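PDB 3QAC: 11S globulin seed storage protein, which probably serves as a nutrient reserve of the seed, a storage globulin built from two cupin domains. Local coordinates for residues G33-W38 with I53-E58; G61-S66 with R241-R246; I76-G81 with P157-I162; N80-M85 with Y151-Q156; N346-V351 with W397-T402. All coordinates share one frame; numbering follows the deposited sequence.

Contacts 1 and 3 belong to one antiparallel sheet of the N-terminal cupin: strands 51-57 and 158-164 are neighbours in it, and the centres lie about 10 Å apart. Contacts 2 and 4 both use a second sheet of that domain, and contact 4 shares Asn-80 and Gly-81 with contact 3. By sheet order, contact 5 is contact 3's counterpart in the C-terminal cupin, and Tyr-349 ties it to Arg-54 of contact 1 and Glu-77 of contact 3. Contacts 1, 2 and 5 are buried; 3 and 4 partly. Chemistry varies accordingly: a salt bridge in contact 1, aliphatic packing in contact 2, a bulge in contact 3, an Asx turn in contact 4, a sulfur-aromatic contact in contact 5.

Contact 1: residues G33-W38 with I53-E58; sequences GLTEVW and IRRTIE
Glu-36 and Arg-54 form a salt bridge on the face of the strand pair shared with Leu-34 and Thr-56, the one that reaches Tyr-349 of the other cupin. Arg-54 grips side-on: its NE meets Glu-36 OE1 at 2.9 Å, while its NH1 meets OE2 at 2.8 Å with an N-H...O angle of 170°. Both oxygens are approached from above the carboxylate plane, although they lie near the guanidinium plane. A bend at chi3 of 63° brings the arginine head back over the neighbouring strand. Over one guanidinium face stands the rim of Trp-38, with its CH2 3.6 Å from Arg-54 NH2 and the two planes steeply inclined. A long, flat cation suits this position because one side chain can serve both the carboxylate and the indole.

A water beside this pair is 2.8 Å from Glu-36 OE1 and 2.6 Å from Thr-56 OG1. On the other face Val-37 CG2 packs on Ile-53 CG2, and Arg-55 NH1 makes a weak bond to Thr-35 OG1; the stronger partner of Arg-55 is Glu-190. Gly-33, with no side chain, fits where its CA comes 2.9 Å from Thr-56 O.

Four main-chain hydrogen bonds join Leu-34 with Thr-56 and Glu-36 with Arg-54, fixing the register that sets these side chains opposite one another. Further out, Tyr-349 OH holds Arg-54 NH2 and the carbonyl of Leu-22 holds Trp-38 NE1. Strands 33-37 and 51-57 are thus adjacent members of an antiparallel sheet in the jelly-roll barrel of the N-terminal cupin domain.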
# COMPACT_ATOMS: atom_id res chain seq x y z
N GLY A 33 -35.10 6.66 9.68
CA GLY A 33 -33.99 7.45 9.19
C GLY A 33 -33.81 7.47 7.69
O GLY A 33 -34.43 6.71 6.94
N LEU A 34 -32.91 8.34 7.25
CA LEU A 34 -32.66 8.54 5.84
C LEU A 34 -31.18 8.33 5.58
O LEU A 34 -30.33 8.72 6.39
CB LEU A 34 -33.07 9.96 5.43
CG LEU A 34 -32.76 10.37 3.99
CD1 LEU A 34 -33.29 9.32 3.02
CD2 LEU A 34 -33.36 11.74 3.68
N THR A 35 -30.87 7.71 4.45
CA THR A 35 -29.51 7.54 4.02
C THR A 35 -29.37 8.11 2.62
O THR A 35 -29.97 7.61 1.67
CB THR A 35 -29.09 6.06 4.03
OG1 THR A 35 -29.10 5.59 5.37
CG2 THR A 35 -27.68 5.90 3.45
N GLU A 36 -28.57 9.16 2.51
CA GLU A 36 -28.32 9.79 1.23
C GLU A 36 -26.94 9.43 0.71
O GLU A 36 -25.93 9.62 1.41
CB GLU A 36 -28.48 11.29 1.38
CG GLU A 36 -29.73 11.66 2.14
CD GLU A 36 -29.84 13.14 2.39
OE1 GLU A 36 -29.79 13.53 3.57
OE2 GLU A 36 -29.96 13.90 1.42
N VAL A 37 -26.90 8.92 -0.51
CA VAL A 37 -25.66 8.40 -1.08
C VAL A 37 -25.21 9.22 -2.27
O VAL A 37 -25.97 9.40 -3.25
CB VAL A 37 -25.82 6.93 -1.51
CG1 VAL A 37 -24.49 6.38 -2.04
CG2 VAL A 37 -26.37 6.10 -0.35
N TRP A 38 -23.99 9.74 -2.18
CA TRP A 38 -23.45 10.49 -3.30
C TRP A 38 -23.13 9.48 -4.39
O TRP A 38 -23.08 8.29 -4.12
CB TRP A 38 -22.21 11.29 -2.90
CG TRP A 38 -22.53 12.63 -2.32
CD1 TRP A 38 -22.36 13.85 -2.92
CD2 TRP A 38 -23.08 12.90 -1.03
NE1 TRP A 38 -22.77 14.86 -2.07
CE2 TRP A 38 -23.22 14.30 -0.90
CE3 TRP A 38 -23.48 12.09 0.05
CZ2 TRP A 38 -23.73 14.90 0.25
CZ3 TRP A 38 -23.98 12.69 1.18
CH2 TRP A 38 -24.10 14.08 1.28
N ILE A 53 -21.60 9.03 2.25
CA ILE A 53 -23.00 8.97 2.62
C ILE A 53 -23.32 9.94 3.76
O ILE A 53 -22.43 10.39 4.50
CB ILE A 53 -23.44 7.58 3.03
CG1 ILE A 53 -22.65 7.12 4.26
CG2 ILE A 53 -23.27 6.61 1.87
CD1 ILE A 53 -23.28 5.90 4.93
N ARG A 54 -24.60 10.26 3.88
CA ARG A 54 -25.06 11.05 5.00
C ARG A 54 -26.28 10.33 5.53
O ARG A 54 -27.19 10.00 4.78
CB ARG A 54 -25.38 12.47 4.56
CG ARG A 54 -26.14 13.28 5.60
CD ARG A 54 -26.36 14.71 5.14
NE ARG A 54 -27.18 14.79 3.94
CZ ARG A 54 -27.01 15.68 2.97
NH1 ARG A 54 -27.79 15.68 1.91
NH2 ARG A 54 -26.03 16.57 3.07
N ARG A 55 -26.27 10.03 6.82
CA ARG A 55 -27.40 9.35 7.42
C ARG A 55 -28.06 10.32 8.36
O ARG A 55 -27.39 11.00 9.15
CB ARG A 55 -27.00 8.10 8.20
CG ARG A 55 -26.24 7.07 7.39
CD ARG A 55 -26.04 5.79 8.20
NE ARG A 55 -25.21 4.81 7.51
CZ ARG A 55 -25.66 4.00 6.55
NH1 ARG A 55 -26.92 4.07 6.12
NH2 ARG A 55 -24.83 3.13 5.99
N THR A 56 -29.37 10.38 8.25
CA THR A 56 -30.18 11.16 9.15
C THR A 56 -31.01 10.17 9.93
O THR A 56 -31.87 9.49 9.38
CB THR A 56 -31.09 12.09 8.37
OG1 THR A 56 -30.27 12.99 7.61
CG2 THR A 56 -31.98 12.88 9.30
N ILE A 57 -30.70 10.05 11.20
CA ILE A 57 -31.40 9.11 12.05
C ILE A 57 -32.34 9.91 12.92
O ILE A 57 -31.91 10.73 13.74
CB ILE A 57 -30.42 8.38 12.98
CG1 ILE A 57 -29.28 7.76 12.17
CG2 ILE A 57 -31.15 7.34 13.82
CD1 ILE A 57 -28.23 7.08 13.01
N GLU A 58 -33.64 9.67 12.74
CA GLU A 58 -34.65 10.37 13.53
C GLU A 58 -34.50 10.04 15.02
O GLU A 58 -33.91 9.02 15.37
CB GLU A 58 -36.05 10.01 13.04
CG GLU A 58 -36.31 10.34 11.57
CD GLU A 58 -37.64 9.80 11.10
OE1 GLU A 58 -38.48 9.47 11.98
OE2 GLU A 58 -37.86 9.71 9.87
O HOH W 1 -29.42 11.68 5.59

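Contact 2: residues G61-S66 with R241-R246; sequences GLLLPS and RGNIVR
Leu-62 and Val-245 are joined by a pair of main-chain hydrogen bonds, and a third bond extends the ladder beyond the start of the short strand. Leu-62 N donates to Val-245 O at 2.6 Å, and Val-245 N returns a bond to Leu-62 O from well above that carbonyl's plane. Leu-64 N then reaches Asn-243 O at 2.9 Å, although Asn-243 lies in the loop before strand 244-246.

Apolar contacts fill in around this ladder. Leu-64 holds its CG anti to the carbonyl carbon (chi1 -55°), which aims the branched end across Val-245 at about a right angle. Its CD2 touches both valine methyls, CG1 and CG2, each at 3.6 Å. Gly-242, at a phi of 80°, readily adopts the turn that leads into the strand, and its O is 3.3 Å from Leu-64 CD1. On the other face Leu-63 CD1 meets Ile-244 CG1 at 3.7 Å. Such a join brings a late segment, 241-246, onto the edge of strand 61-68 in the curled sheet of the N-terminal cupin, which the same strand also builds with strands 147-151 and 180-182. Branched aliphatic residues suit it because both faces are buried; Leu-62 and Leu-64 also pack on Ile-429 of the second subunit.

The polar side chains of 241-246 find their partners outside the two segments. Asn-243 ND2 is hydrogen-bonded to Tyr-182 OH and to Thr-35 OG1. Val-245 CG1 sits over the centre of one face of the Arg-241 guanidinium, which gives hydrogen bonds to the carbonyls of Asn-428 and Ile-429 of the second subunit.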
# COMPACT_ATOMS: atom_id res chain seq x y z
N GLY A 61 -34.34 6.57 16.78
CA GLY A 61 -33.96 5.72 15.66
C GLY A 61 -32.69 4.92 15.88
O GLY A 61 -31.68 5.42 16.39
N LEU A 62 -32.74 3.66 15.48
CA LEU A 62 -31.63 2.75 15.67
C LEU A 62 -31.05 2.29 14.33
O LEU A 62 -31.65 1.50 13.61
CB LEU A 62 -32.09 1.54 16.49
CG LEU A 62 -31.08 0.42 16.72
CD1 LEU A 62 -29.87 0.94 17.45
CD2 LEU A 62 -31.74 -0.65 17.51
N LEU A 63 -29.87 2.82 13.99
CA LEU A 63 -29.12 2.32 12.85
C LEU A 63 -28.68 0.91 13.17
O LEU A 63 -27.88 0.71 14.08
CB LEU A 63 -27.90 3.19 12.58
CG LEU A 63 -26.94 2.77 11.45
CD1 LEU A 63 -27.62 2.87 10.06
CD2 LEU A 63 -25.63 3.60 11.50
N LEU A 64 -29.24 -0.06 12.44
CA LEU A 64 -28.97 -1.47 12.69
C LEU A 64 -27.47 -1.74 12.62
O LEU A 64 -26.75 -1.04 11.92
CB LEU A 64 -29.73 -2.34 11.69
CG LEU A 64 -31.25 -2.15 11.56
CD1 LEU A 64 -31.78 -2.94 10.39
CD2 LEU A 64 -31.97 -2.58 12.81
N PRO A 65 -26.99 -2.75 13.35
CA PRO A 65 -25.58 -3.07 13.24
C PRO A 65 -25.18 -3.46 11.82
O PRO A 65 -25.87 -4.25 11.16
CB PRO A 65 -25.43 -4.28 14.18
CG PRO A 65 -26.83 -4.73 14.48
CD PRO A 65 -27.62 -3.47 14.46
N SER A 66 -24.06 -2.92 11.38
CA SER A 66 -23.46 -3.35 10.13
C SER A 66 -21.96 -3.18 10.19
O SER A 66 -21.41 -2.62 11.16
CB SER A 66 -24.01 -2.53 8.97
OG SER A 66 -23.49 -1.21 9.01
N ARG A 241 -38.57 -2.48 7.76
CA ARG A 241 -38.16 -1.25 8.44
C ARG A 241 -36.95 -0.57 7.83
O ARG A 241 -36.71 0.62 8.08
CB ARG A 241 -37.90 -1.52 9.91
CG ARG A 241 -39.11 -2.02 10.66
CD ARG A 241 -38.69 -2.44 12.05
NE ARG A 241 -37.72 -3.52 11.99
CZ ARG A 241 -36.90 -3.82 12.99
NH1 ARG A 241 -36.04 -4.83 12.87
NH2 ARG A 241 -36.95 -3.12 14.12
N GLY A 242 -36.19 -1.30 7.02
CA GLY A 242 -35.00 -0.75 6.40
C GLY A 242 -33.84 -0.77 7.39
O GLY A 242 -33.90 -1.51 8.37
N ASN A 243 -32.81 0.04 7.15
CA ASN A 243 -31.57 -0.01 7.95
C ASN A 243 -31.59 0.83 9.23
O ASN A 243 -30.75 0.65 10.12
CB ASN A 243 -30.36 0.38 7.10
CG ASN A 243 -30.46 1.81 6.56
OD1 ASN A 243 -31.51 2.23 6.07
ND2 ASN A 243 -29.37 2.55 6.64
N ILE A 244 -32.54 1.75 9.33
CA ILE A 244 -32.66 2.57 10.53
C ILE A 244 -34.06 2.43 11.09
O ILE A 244 -35.02 2.95 10.52
CB ILE A 244 -32.35 4.03 10.23
CG1 ILE A 244 -31.04 4.13 9.44
CG2 ILE A 244 -32.31 4.86 11.52
CD1 ILE A 244 -30.78 5.48 8.87
N VAL A 245 -34.15 1.72 12.21
CA VAL A 245 -35.44 1.33 12.77
C VAL A 245 -35.83 2.14 14.00
O VAL A 245 -34.97 2.69 14.70
CB VAL A 245 -35.42 -0.15 13.14
CG1 VAL A 245 -35.05 -0.99 11.94
CG2 VAL A 245 -34.46 -0.38 14.30
N ARG A 246 -37.13 2.19 14.27
CA ARG A 246 -37.67 2.94 15.39
C ARG A 246 -37.80 2.08 16.65
O ARG A 246 -38.25 0.94 16.59
CB ARG A 246 -39.03 3.54 15.03
CG ARG A 246 -39.70 4.33 16.15
CD ARG A 246 -40.80 5.24 15.61
NE ARG A 246 -40.30 6.10 14.52
CZ ARG A 246 -40.84 6.17 13.30
NH1 ARG A 246 -41.90 5.44 12.98
NH2 ARG A 246 -40.30 6.99 12.40

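Contact 3: residues I76-G81 with P157-I162; sequences IEQGNG and PLVAVI
Val-159 is matched by two residues of the other strand, Glu-77 and Gln-78, whose N-H groups share its carbonyl oxygen. Glu-77 N lies 2.5 Å from Val-159 O, nearly in line with the carbonyl, and Gln-78 N lies 3.2 Å away in the carbonyl plane, on a lone pair. Val-159 N answers with a straight bond to Gln-78 O at 2.8 Å.

The closely packed side is aliphatic. Ile-76 splits its branches between two partners: CG2 touches Leu-158 CD1 at 3.8 Å, and CD1 reaches the methyl of Ala-160. Leu-158 keeps its CG anti to the backbone N (chi1 173°), which carries the side chain to the other strand, its CD1 3.3 Å from Gln-78 O. Gly-79 passes here with a phi of 88° and no CB, a fit for a bend pressed against the main chain of Pro-157 and Leu-158.

Two residues set against one are a classic beta bulge, here in strand 72-78 where it pairs with strand 158-164 in a sheet of the N-terminal cupin jelly roll. The extra residue shifts the register by one just before the chain turns into strand 80-86.

The other side is looser and partly open to solvent. Gln-78 runs alongside Pro-157, its CB 3.9 Å from Val-159 CB, while the tip remains at the margin. Glu-77 extends beside Val-159, and its OE2 passes 3.7 Å from Val-161 CG2. The carboxylate has a firmer partner in Tyr-349 OH, which belongs to the C-terminal cupin.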
# COMPACT_ATOMS: atom_id res chain seq x y z
N ILE A 76 -20.25 13.99 12.93
CA ILE A 76 -21.59 14.17 13.45
C ILE A 76 -21.95 15.62 13.18
O ILE A 76 -21.47 16.53 13.86
CB ILE A 76 -21.65 13.89 14.96
CG1 ILE A 76 -21.25 12.44 15.24
CG2 ILE A 76 -23.02 14.18 15.51
CD1 ILE A 76 -21.92 11.41 14.34
N GLU A 77 -22.76 15.83 12.15
CA GLU A 77 -23.07 17.17 11.70
C GLU A 77 -24.04 17.79 12.67
O GLU A 77 -24.02 19.00 12.92
CB GLU A 77 -23.71 17.13 10.31
CG GLU A 77 -23.97 18.50 9.74
CD GLU A 77 -24.91 18.48 8.56
OE1 GLU A 77 -26.01 19.07 8.68
OE2 GLU A 77 -24.56 17.88 7.52
N GLN A 78 -24.91 16.95 13.21
CA GLN A 78 -26.02 17.43 14.00
C GLN A 78 -26.45 16.38 14.98
O GLN A 78 -26.41 15.19 14.68
CB GLN A 78 -27.20 17.74 13.07
CG GLN A 78 -28.33 18.54 13.72
CD GLN A 78 -29.48 18.80 12.75
OE1 GLN A 78 -30.30 17.92 12.49
NE2 GLN A 78 -29.54 20.02 12.20
N GLY A 79 -26.88 16.83 16.15
CA GLY A 79 -27.48 15.95 17.12
C GLY A 79 -26.48 15.28 18.05
O GLY A 79 -25.28 15.58 18.06
N ASN A 80 -27.02 14.39 18.86
CA ASN A 80 -26.21 13.52 19.67
C ASN A 80 -26.90 12.17 19.77
O ASN A 80 -28.06 12.01 19.38
CB ASN A 80 -25.97 14.11 21.07
CG ASN A 80 -27.08 15.04 21.51
OD1 ASN A 80 -28.20 14.60 21.81
ND2 ASN A 80 -26.78 16.34 21.55
N GLY A 81 -26.16 11.19 20.27
CA GLY A 81 -26.64 9.84 20.35
C GLY A 81 -25.50 8.99 20.86
O GLY A 81 -24.53 9.50 21.45
N PRO A 157 -32.76 15.50 14.93
CA PRO A 157 -32.27 14.38 14.14
C PRO A 157 -30.75 14.25 14.23
O PRO A 157 -30.04 15.25 14.20
CB PRO A 157 -32.72 14.72 12.71
CG PRO A 157 -33.86 15.69 12.88
CD PRO A 157 -33.50 16.49 14.12
N LEU A 158 -30.27 13.02 14.34
CA LEU A 158 -28.84 12.77 14.44
C LEU A 158 -28.30 12.63 13.04
O LEU A 158 -28.74 11.77 12.28
CB LEU A 158 -28.60 11.48 15.23
CG LEU A 158 -27.14 11.01 15.26
CD1 LEU A 158 -26.25 12.11 15.81
CD2 LEU A 158 -27.01 9.72 16.07
N VAL A 159 -27.34 13.47 12.68
CA VAL A 159 -26.85 13.49 11.30
C VAL A 159 -25.34 13.31 11.20
O VAL A 159 -24.54 14.08 11.75
CB VAL A 159 -27.32 14.75 10.54
CG1 VAL A 159 -26.80 14.73 9.10
CG2 VAL A 159 -28.84 14.84 10.55
N ALA A 160 -24.96 12.26 10.48
CA ALA A 160 -23.56 11.91 10.31
C ALA A 160 -23.17 11.94 8.83
O ALA A 160 -23.88 11.42 7.95
CB ALA A 160 -23.29 10.55 10.93
N VAL A 161 -22.05 12.59 8.56
CA VAL A 161 -21.52 12.61 7.22
C VAL A 161 -20.34 11.66 7.24
O VAL A 161 -19.40 11.80 8.02
CB VAL A 161 -21.12 14.03 6.79
CG1 VAL A 161 -20.52 14.02 5.42
CG2 VAL A 161 -22.34 14.95 6.83
N ILE A 162 -20.44 10.67 6.38
CA ILE A 162 -19.56 9.54 6.43
C ILE A 162 -18.70 9.44 5.18
O ILE A 162 -19.22 9.28 4.08
CB ILE A 162 -20.39 8.28 6.61
CG1 ILE A 162 -21.24 8.41 7.88
CG2 ILE A 162 -19.51 7.04 6.63
CD1 ILE A 162 -22.19 7.28 8.14

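Contact 4: residues N80-M85 with Y151-Q156; sequences NGITGM and YNNGDQ
Ile-82 and Tyr-151 run alongside each other on one face of the sheet, the isoleucine at the edge of the ring. Ile-82 CG1 comes 4.1 Å from Tyr-151 CB. The tyrosine CG is anti to its backbone N (chi1 171°), which carries the ring out beside Ile-82, toward Val-247 and Leu-251; its OH bonds His-60 ND1. Between their main chains, Ile-82 N gives a hydrogen bond to Tyr-151 O, and Tyr-151 N returns one to Ile-82 O at 2.8 Å. A bulky apolar side chain suits this buried place, where Ile-82 also packs on Ile-131 and His-133.

Asn-153 comes across Ile-82 at about a right angle. Its OD1 is 3.8 Å from Ile-82 CG2, while its ND2 sits 3.2 Å from Gly-81 CA. A CB on Gly-81 would collide with Tyr-151 O and press on Asn-152 CA, so glycine fits here. Here strand 147-151 ends its pairing with strand 80-86 in the curled cupin sheet, and the chain turns toward strand 158-164.

Asn-152 shapes that departure. Its OD1 accepts from Gly-154 N at 2.7 Å, an Asx turn, with the donor above the amide plane. Gln-156 O, 2.7 Å from ND2, lies almost in the amide plane of Asn-152, and ND2 also bonds Ile-57 O. An asparagine, with an acceptor and a donor on one short arm, suits such a turn. A water links the parts further, accepting from Asn-80 N at 3.2 Å and lying near Asn-152 OD1 and Gln-156 O; Asn-80 O and Asn-152 OD1, both acceptors, approach closely without bonding.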
# COMPACT_ATOMS: atom_id res chain seq x y z
N ASN A 80 -27.02 14.39 18.86
CA ASN A 80 -26.21 13.52 19.67
C ASN A 80 -26.90 12.17 19.77
O ASN A 80 -28.06 12.01 19.38
CB ASN A 80 -25.97 14.11 21.07
CG ASN A 80 -27.08 15.04 21.51
OD1 ASN A 80 -28.20 14.60 21.81
ND2 ASN A 80 -26.78 16.34 21.55
N GLY A 81 -26.16 11.19 20.27
CA GLY A 81 -26.64 9.84 20.35
C GLY A 81 -25.50 8.99 20.86
O GLY A 81 -24.53 9.50 21.45
N ILE A 82 -25.61 7.70 20.63
CA ILE A 82 -24.59 6.79 21.07
C ILE A 82 -24.33 5.78 19.98
O ILE A 82 -25.23 5.40 19.23
CB ILE A 82 -25.02 6.03 22.32
CG1 ILE A 82 -26.33 5.29 22.05
CG2 ILE A 82 -25.17 6.99 23.49
CD1 ILE A 82 -26.71 4.31 23.14
N THR A 83 -23.08 5.35 19.89
CA THR A 83 -22.71 4.31 18.97
C THR A 83 -22.08 3.18 19.76
O THR A 83 -21.25 3.41 20.65
CB THR A 83 -21.73 4.83 17.90
OG1 THR A 83 -21.35 3.75 17.04
CG2 THR A 83 -20.49 5.43 18.54
N GLY A 84 -22.50 1.96 19.45
CA GLY A 84 -21.84 0.79 19.98
C GLY A 84 -20.92 0.17 18.93
O GLY A 84 -21.35 -0.18 17.84
N MET A 85 -19.65 0.04 19.28
CA MET A 85 -18.69 -0.66 18.44
C MET A 85 -18.41 -2.05 19.01
O MET A 85 -18.06 -2.19 20.18
CB MET A 85 -17.41 0.14 18.39
CG MET A 85 -16.97 0.52 17.03
SD MET A 85 -16.00 2.01 17.26
CE MET A 85 -17.33 3.05 17.82
N TYR A 151 -27.54 4.94 17.68
CA TYR A 151 -28.88 5.25 18.13
C TYR A 151 -28.99 6.71 18.52
O TYR A 151 -28.12 7.25 19.22
CB TYR A 151 -29.26 4.35 19.30
CG TYR A 151 -30.55 4.75 19.97
CD1 TYR A 151 -31.77 4.42 19.40
CD2 TYR A 151 -30.54 5.45 21.17
CE1 TYR A 151 -32.96 4.78 20.01
CE2 TYR A 151 -31.72 5.82 21.78
CZ TYR A 151 -32.93 5.48 21.20
OH TYR A 151 -34.10 5.83 21.82
N ASN A 152 -30.05 7.35 18.06
CA ASN A 152 -30.27 8.74 18.43
C ASN A 152 -31.10 8.84 19.70
O ASN A 152 -32.31 8.70 19.67
CB ASN A 152 -30.92 9.52 17.31
CG ASN A 152 -31.09 10.98 17.65
OD1 ASN A 152 -30.67 11.43 18.73
ND2 ASN A 152 -31.71 11.74 16.75
N ASN A 153 -30.43 9.10 20.81
CA ASN A 153 -31.12 9.24 22.08
C ASN A 153 -31.37 10.70 22.39
O ASN A 153 -31.71 11.06 23.52
CB ASN A 153 -30.34 8.55 23.20
CG ASN A 153 -29.03 9.25 23.53
OD1 ASN A 153 -28.35 8.88 24.49
ND2 ASN A 153 -28.68 10.26 22.74
N GLY A 154 -31.18 11.55 21.39
CA GLY A 154 -31.40 12.97 21.52
C GLY A 154 -32.74 13.40 20.97
O GLY A 154 -33.58 12.57 20.63
N ASP A 155 -32.93 14.71 20.86
CA ASP A 155 -34.23 15.27 20.49
C ASP A 155 -34.29 15.76 19.04
O ASP A 155 -35.35 15.77 18.43
CB ASP A 155 -34.64 16.39 21.47
CG ASP A 155 -33.44 17.09 22.12
OD1 ASP A 155 -33.50 17.36 23.34
OD2 ASP A 155 -32.44 17.38 21.42
N GLN A 156 -33.15 16.18 18.51
CA GLN A 156 -33.08 16.59 17.11
C GLN A 156 -32.57 15.43 16.25
O GLN A 156 -32.02 14.46 16.78
CB GLN A 156 -32.16 17.80 16.95
CG GLN A 156 -30.74 17.55 17.38
CD GLN A 156 -30.02 18.82 17.76
OE1 GLN A 156 -29.38 18.91 18.82
NE2 GLN A 156 -30.13 19.83 16.90
O HOH W 2 -30.13 13.89 18.27

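Contact 5: residues N346-V351 with W397-T402; sequences NIMYCV and WVSFKT
Met-348 and Trp-397 meet because of their first torsions: Met-348 CG is anti to the backbone N (chi1 167°), while Trp-397 CG stands between the backbone N and the carbonyl carbon (chi1 73°). The methionine chain runs out extended and bends only at its last torsion. The thioether SD thereby comes over the face of the indole, 4.2 Å from the centroid of the five-membered ring. This is a Met-aromatic contact, with Met-348 CG adding a 3.8 Å touch to Trp-397 CB. A flexible, polarisable thioether suits a broad aromatic face.

On the opposite face of the sheet Phe-400 turns its edge to the partner strand: CD1 is 3.5 Å from Ile-347 O and CE1 is 4.2 Å from Tyr-349 CB. Val-351 CG2 meets Val-398 CG2 at 3.8 Å. The Ile-347 and Thr-402 side chains cross at about a right angle, CD1 of the first 4.0 Å from CG2 of the second.

Four main-chain bonds pair Ile-347 with Phe-400 and Tyr-349 with Val-398. Tyr-349 leads its ring away from the pair, and its hydroxyl is hydrogen-bonded to Glu-77 and Arg-54; Phe-400 packs on Tyr-75 and Val-161. Thr-402 OG1 is hydrogen-bonded to Gln-172 of the third subunit. Strands 346-351 and 394-401 are neighbours in an antiparallel sheet of the C-terminal cupin jelly roll, its Tyr-349 and Phe-400 face packed against the N-terminal cupin.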
# COMPACT_ATOMS: atom_id res chain seq x y z
N ASN A 346 -8.92 15.77 -0.75
CA ASN A 346 -9.70 16.42 0.26
C ASN A 346 -11.17 16.42 -0.13
O ASN A 346 -11.56 17.07 -1.10
CB ASN A 346 -9.19 17.84 0.38
CG ASN A 346 -9.66 18.49 1.60
OD1 ASN A 346 -10.82 18.32 1.96
ND2 ASN A 346 -8.78 19.22 2.28
N ILE A 347 -11.97 15.67 0.61
CA ILE A 347 -13.39 15.69 0.33
C ILE A 347 -13.96 16.74 1.24
O ILE A 347 -14.22 16.48 2.41
CB ILE A 347 -14.10 14.33 0.52
CG1 ILE A 347 -13.62 13.33 -0.53
CG2 ILE A 347 -15.60 14.48 0.35
CD1 ILE A 347 -12.12 12.98 -0.43
N MET A 348 -14.11 17.94 0.70
CA MET A 348 -14.64 19.04 1.48
C MET A 348 -16.16 19.14 1.40
O MET A 348 -16.72 19.51 0.37
CB MET A 348 -14.06 20.37 1.04
CG MET A 348 -14.88 21.48 1.65
SD MET A 348 -14.18 23.06 1.31
CE MET A 348 -14.19 23.00 -0.47
N TYR A 349 -16.79 18.82 2.51
CA TYR A 349 -18.22 18.89 2.68
C TYR A 349 -18.60 20.20 3.35
O TYR A 349 -18.04 20.56 4.40
CB TYR A 349 -18.58 17.79 3.63
CG TYR A 349 -20.03 17.72 4.00
CD1 TYR A 349 -20.96 17.19 3.11
CD2 TYR A 349 -20.47 18.15 5.24
CE1 TYR A 349 -22.29 17.10 3.45
CE2 TYR A 349 -21.80 18.06 5.59
CZ TYR A 349 -22.70 17.54 4.68
OH TYR A 349 -24.03 17.43 5.00
N CYS A 350 -19.57 20.90 2.76
CA CYS A 350 -20.01 22.14 3.38
C CYS A 350 -21.04 21.87 4.45
O CYS A 350 -22.10 21.30 4.19
CB CYS A 350 -20.59 23.11 2.36
SG CYS A 350 -21.19 24.60 3.19
N VAL A 351 -20.72 22.31 5.66
CA VAL A 351 -21.57 22.12 6.81
C VAL A 351 -22.60 23.22 6.95
O VAL A 351 -23.78 22.94 7.16
CB VAL A 351 -20.75 22.01 8.12
CG1 VAL A 351 -21.66 21.92 9.32
CG2 VAL A 351 -19.83 20.80 8.07
N TRP A 397 -16.91 24.01 6.89
CA TRP A 397 -16.78 22.77 6.17
C TRP A 397 -16.05 21.73 6.99
O TRP A 397 -15.26 22.06 7.87
CB TRP A 397 -15.98 23.04 4.91
CG TRP A 397 -14.51 23.28 5.17
CD1 TRP A 397 -13.51 22.36 5.11
CD2 TRP A 397 -13.88 24.53 5.49
NE1 TRP A 397 -12.30 22.94 5.37
CE2 TRP A 397 -12.50 24.28 5.61
CE3 TRP A 397 -14.35 25.83 5.69
CZ2 TRP A 397 -11.58 25.28 5.93
CZ3 TRP A 397 -13.44 26.83 6.00
CH2 TRP A 397 -12.08 26.55 6.12
N VAL A 398 -16.34 20.47 6.72
CA VAL A 398 -15.48 19.41 7.16
C VAL A 398 -14.76 18.83 5.95
O VAL A 398 -15.37 18.60 4.89
CB VAL A 398 -16.23 18.33 7.94
CG1 VAL A 398 -15.32 17.14 8.21
CG2 VAL A 398 -16.76 18.90 9.26
N SER A 399 -13.46 18.63 6.10
CA SER A 399 -12.63 18.02 5.09
C SER A 399 -12.22 16.62 5.52
O SER A 399 -11.54 16.45 6.54
CB SER A 399 -11.38 18.87 4.85
OG SER A 399 -11.69 20.07 4.17
N PHE A 400 -12.63 15.62 4.76
CA PHE A 400 -12.19 14.26 5.02
C PHE A 400 -10.96 14.10 4.14
O PHE A 400 -10.96 14.52 2.98
CB PHE A 400 -13.30 13.28 4.67
CG PHE A 400 -14.58 13.52 5.42
CD1 PHE A 400 -15.54 14.40 4.93
CD2 PHE A 400 -14.82 12.89 6.64
CE1 PHE A 400 -16.71 14.63 5.64
CE2 PHE A 400 -15.99 13.11 7.34
CZ PHE A 400 -16.93 13.97 6.85
N LYS A 401 -9.87 13.60 4.69
CA LYS A 401 -8.62 13.56 3.95
C LYS A 401 -8.14 12.14 3.79
O LYS A 401 -8.06 11.38 4.76
CB LYS A 401 -7.56 14.41 4.63
CG LYS A 401 -7.75 15.91 4.45
CD LYS A 401 -7.20 16.71 5.63
CE LYS A 401 -6.82 18.14 5.23
NZ LYS A 401 -7.94 19.12 5.25
N THR A 402 -7.80 11.79 2.55
CA THR A 402 -7.49 10.41 2.21
C THR A 402 -6.06 10.00 2.55
O THR A 402 -5.49 9.18 1.85
CB THR A 402 -7.69 10.14 0.72
OG1 THR A 402 -6.76 10.93 -0.02
CG2 THR A 402 -9.10 10.53 0.29